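Local coordinates for metallo-beta-lactamase (Chryseobacterium indologenes, PDB 3L6N), which hydrolyses the beta-lactam ring of penicillins, cephalosporins and carbapenems with the help of zinc, giving the bacterium resistance to these antibiotics, at residues Y96-A99 with K100-E103; E137-T140 with A141-V145. One frame throughout, in Å; residues are numbered along the deposited sequence.

In the fold
Coming from the N terminus, the chain runs through strand 94-97 of the seven-stranded sheet and turns at once into helix 99-107; contact 1 (96-99 with 100-103) is that tight junction. It opens the beta-alpha-beta unit that returns in strand 115-116. Later, between strands 128-133 and 145-148, contact 2 (137-140 with 141-145) closes the turn of the loop that carries the zinc ligand His139. The two are in series, neither nested nor crossed, with centres about 12 Å apart. They meet through Thr101 OG1 and Asp142 OD2, 2.7 Å apart in a probable hydrogen bond, so the first turn of helix 99-107 is tied to the zinc loop joining two strands of the second sheet.

Contact 1 of 2, residues Y96-A99 with K100-E103; sequences YATA and KTNE
Ala99 and Thr98 lead the chain from strand 94-97 into helix 99-107 of a beta-alpha-beta unit, Thr98 as the N-cap and Ala99 as the first helical residue, and both are gripped by the turn that follows. Ala99 O takes Glu103 N at 2.9 Å, the first full turn of the helical ladder. Two side chains also lie against this carbonyl: Glu103 CG is 3.4 Å from Ala99 O, and Asn102 CB is 3.6 Å from the same oxygen. One residue earlier, Thr98 O accepts from Asn102 N in the same way.

Thr98 adds the capping bond, from Thr101 N to Thr98 OG1 at 3.0 Å, nearly straight at 159°. It is the first torsion of Thr98 that makes this possible: at chi1 63° the hydroxyl sits between the backbone N and the carbonyl carbon, turned over the first turn of the helix, while CG2 lies anti to that carbonyl carbon.

On the strand side of the cap, the methyl of Ala97 fits between two helix side chains, with CB 3.8 Å from Thr101 CG2 and 3.7 Å from Asn102 OD1. Asn102 ND2 is hydrogen-bonded to Ser113 OG. The side chains of Thr98 and Thr101 cross at about a right angle, and the Thr101 hydroxyl has Asp142 as its partner outside the turn. A water completes the junction: it accepts from Thr98 N at 2.9 Å and donates to Thr101 OG1 at 3.0 Å.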
loop_
_atom_site.group_PDB
_atom_site.type_symbol
_atom_site.label_atom_id
_atom_site.label_comp_id
_atom_site.label_asym_id
_atom_site.label_seq_id
_atom_site.Cartn_x
_atom_site.Cartn_y
_atom_site.Cartn_z
ATOM N N TYR A 96 10.573 -4.041 -4.126
ATOM C CA TYR A 96 11.122 -2.912 -3.381
ATOM C C TYR A 96 10.555 -2.868 -1.979
ATOM O O TYR A 96 9.326 -2.898 -1.786
ATOM C CB TYR A 96 10.787 -1.592 -4.083
ATOM C CG TYR A 96 11.470 -1.376 -5.418
ATOM C CD1 TYR A 96 10.990 -1.988 -6.570
ATOM C CD2 TYR A 96 12.568 -0.524 -5.523
ATOM C CE1 TYR A 96 11.602 -1.791 -7.797
ATOM C CE2 TYR A 96 13.187 -0.316 -6.755
ATOM C CZ TYR A 96 12.694 -0.954 -7.876
ATOM O OH TYR A 96 13.292 -0.760 -9.101
ATOM N N ALA A 97 11.448 -2.779 -0.995
ATOM C CA ALA A 97 11.053 -2.620 0.403
ATOM C C ALA A 97 12.145 -1.856 1.118
ATOM O O ALA A 97 13.296 -1.839 0.672
ATOM C CB ALA A 97 10.851 -3.983 1.071
ATOM N N THR A 98 11.789 -1.212 2.218
ATOM C CA THR A 98 12.806 -0.578 3.055
ATOM C C THR A 98 13.651 -1.631 3.772
ATOM O O THR A 98 13.249 -2.797 3.895
ATOM C CB THR A 98 12.191 0.311 4.135
ATOM O OG1 THR A 98 11.411 -0.511 5.016
ATOM C CG2 THR A 98 11.327 1.419 3.533
ATOM N N ALA A 99 14.823 -1.215 4.257
ATOM C CA ALA A 99 15.650 -2.094 5.083
ATOM C C ALA A 99 14.874 -2.638 6.287
ATOM O O ALA A 99 14.954 -3.830 6.585
ATOM C CB ALA A 99 16.917 -1.369 5.523
ATOM N N LYS A 100 14.087 -1.779 6.942
ATOM C CA LYS A 100 13.298 -2.193 8.111
ATOM C C LYS A 100 12.277 -3.268 7.755
ATOM O O LYS A 100 12.110 -4.254 8.473
ATOM C CB LYS A 100 12.596 -0.986 8.747
ATOM C CG LYS A 100 13.559 0.053 9.321
ATOM C CD LYS A 100 14.215 -0.425 10.617
ATOM C CE LYS A 100 15.109 0.664 11.223
ATOM N NZ LYS A 100 15.655 0.279 12.564
ATOM N N THR A 101 11.596 -3.069 6.632
ATOM C CA THR A 101 10.588 -4.022 6.185
ATOM C C THR A 101 11.245 -5.364 5.876
ATOM O O THR A 101 10.725 -6.417 6.245
ATOM C CB THR A 101 9.819 -3.456 4.977
ATOM O OG1 THR A 101 8.976 -2.396 5.438
ATOM C CG2 THR A 101 8.938 -4.524 4.319
ATOM N N ASN A 102 12.399 -5.318 5.217
ATOM C CA ASN A 102 13.140 -6.538 4.935
ATOM C C ASN A 102 13.584 -7.258 6.192
ATOM O O ASN A 102 13.555 -8.474 6.226
ATOM C CB ASN A 102 14.337 -6.261 4.019
ATOM C CG ASN A 102 13.929 -6.176 2.562
ATOM O OD1 ASN A 102 12.955 -6.806 2.144
ATOM N ND2 ASN A 102 14.670 -5.401 1.780
ATOM N N GLU A 103 13.987 -6.509 7.216
ATOM C CA GLU A 103 14.379 -7.112 8.485
ATOM C C GLU A 103 13.210 -7.864 9.108
ATOM O O GLU A 103 13.390 -8.947 9.662
ATOM C CB GLU A 103 14.878 -6.044 9.444
ATOM C CG GLU A 103 16.291 -5.597 9.156
ATOM C CD GLU A 103 16.606 -4.246 9.763
ATOM O OE1 GLU A 103 15.772 -3.697 10.519
ATOM O OE2 GLU A 103 17.704 -3.728 9.475
HETATM O O HOH W 1 8.912 -1.213 2.733
#

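Contact 2 of 2, residues E137-T140 with A141-V145; sequences EGHT and ADNVV. With ZN (zinc ion), chain B.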
loop_
_atom_site.group_PDB
_atom_site.type_symbol
_atom_site.label_atom_id
_atom_site.label_comp_id
_atom_site.label_asym_id
_atom_site.label_seq_id
_atom_site.Cartn_x
_atom_site.Cartn_y
_atom_site.Cartn_z
ATOM N N GLU A 137 6.692 5.799 13.184
ATOM C CA GLU A 137 6.011 4.558 13.523
ATOM C C GLU A 137 4.533 4.772 13.784
ATOM O O GLU A 137 4.110 5.856 14.191
ATOM C CB GLU A 137 6.679 3.915 14.742
ATOM C CG GLU A 137 8.183 3.739 14.553
ATOM C CD GLU A 137 8.840 2.862 15.602
ATOM O OE1 GLU A 137 8.126 2.231 16.402
ATOM O OE2 GLU A 137 10.088 2.807 15.612
ATOM N N GLY A 138 3.742 3.730 13.563
ATOM C CA GLY A 138 2.311 3.819 13.799
ATOM C C GLY A 138 1.646 2.471 13.860
ATOM O O GLY A 138 1.748 1.757 14.860
ATOM N N HIS A 139 0.973 2.118 12.767
ATOM C CA HIS A 139 0.388 0.796 12.608
ATOM C C HIS A 139 1.455 -0.290 12.804
ATOM O O HIS A 139 1.185 -1.308 13.425
ATOM C CB HIS A 139 -0.263 0.680 11.226
ATOM C CG HIS A 139 -0.582 -0.727 10.825
ATOM N ND1 HIS A 139 -1.624 -1.447 11.370
ATOM C CD2 HIS A 139 0.028 -1.555 9.944
ATOM C CE1 HIS A 139 -1.654 -2.653 10.833
ATOM N NE2 HIS A 139 -0.664 -2.743 9.962
ATOM N N THR A 140 2.641 -0.064 12.238
ATOM C CA THR A 140 3.828 -0.865 12.531
ATOM C C THR A 140 5.041 0.061 12.627
ATOM O O THR A 140 4.934 1.271 12.368
ATOM C CB THR A 140 4.113 -1.875 11.410
ATOM O OG1 THR A 140 4.172 -1.168 10.165
ATOM C CG2 THR A 140 3.032 -2.961 11.351
ATOM N N ALA A 141 6.202 -0.500 12.968
ATOM C CA ALA A 141 7.419 0.304 13.066
ATOM C C ALA A 141 7.968 0.675 11.691
ATOM O O ALA A 141 8.748 1.624 11.560
ATOM C CB ALA A 141 8.486 -0.438 13.879
ATOM N N ASP A 142 7.565 -0.079 10.667
ATOM C CA ASP A 142 8.133 0.062 9.323
ATOM C C ASP A 142 7.188 0.701 8.304
ATOM O O ASP A 142 7.541 0.848 7.131
ATOM C CB ASP A 142 8.629 -1.299 8.791
ATOM C CG ASP A 142 7.492 -2.306 8.568
ATOM O OD1 ASP A 142 6.528 -2.318 9.358
ATOM O OD2 ASP A 142 7.579 -3.108 7.605
ATOM N N ASN A 143 5.980 1.052 8.725
ATOM C CA ASN A 143 5.015 1.565 7.746
ATOM C C ASN A 143 5.495 2.819 7.022
ATOM O O ASN A 143 6.046 3.734 7.641
ATOM C CB ASN A 143 3.586 1.725 8.312
ATOM C CG ASN A 143 3.501 2.553 9.603
ATOM O OD1 ASN A 143 2.530 2.404 10.339
ATOM N ND2 ASN A 143 4.461 3.441 9.853
ATOM N N VAL A 144 5.297 2.829 5.708
ATOM C CA VAL A 144 5.642 3.974 4.872
ATOM C C VAL A 144 4.416 4.382 4.063
ATOM O O VAL A 144 3.475 3.603 3.922
ATOM C CB VAL A 144 6.832 3.679 3.927
ATOM C CG1 VAL A 144 8.119 3.511 4.729
ATOM C CG2 VAL A 144 6.562 2.431 3.056
ATOM N N VAL A 145 4.441 5.609 3.547
ATOM C CA VAL A 145 3.381 6.133 2.686
ATOM C C VAL A 145 3.969 6.389 1.296
ATOM O O VAL A 145 5.189 6.476 1.143
ATOM C CB VAL A 145 2.771 7.444 3.259
ATOM C CG1 VAL A 145 2.150 7.209 4.649
ATOM C CG2 VAL A 145 3.822 8.593 3.301
HETATM ZN ZN ZN B . -0.217 -4.208 8.672
HETATM O O HOH W 2 -1.690 -4.714 7.566
#
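Asn143 points its side chain back toward residues 138-140 in the zinc-binding loop of the metallo-beta-lactamase fold, and the bond it accepts there is oddly placed: Thr140 N stands above the plane of the Asn143 side-chain carbonyl, not on a lone pair. Thr140 N donates to Asn143 OD1 at 3.1 Å, straight at hydrogen (169°) but 63° out of that plane. His139 N is also close, 2.9 Å from Asn143 OD1. The loop joins strands 128-133 and 145-148, and the Asn143 side chain braces its turn from within, with CG folded between its backbone N and carbonyl carbon at chi1 53°.

A second brace involves Thr140 and Asp142, whose side chains cross obliquely. Thr140 OG1 donates to Asp142 OD1 at 2.7 Å, meeting the anti side of the carboxylate and out of its plane. With Thr101 at its other oxygen, the carboxylate is gripped from both the loop and helix 99-107. Its buried charge is probably eased by these donors.

At the outer edge, Glu137 lies extended alongside Ala141, its OE1 3.7 Å from Ala141 CB and hydrogen-bonded to Asn175. Within the first half of the loop, Gly138 N bonds to Thr140 O at 3.0 Å.

What the loop delivers is the imidazole of His139: with His76 and His78 it holds one zinc ion, NE2 binding the metal at 2.0 Å, and a water sits on that zinc at 1.9 Å.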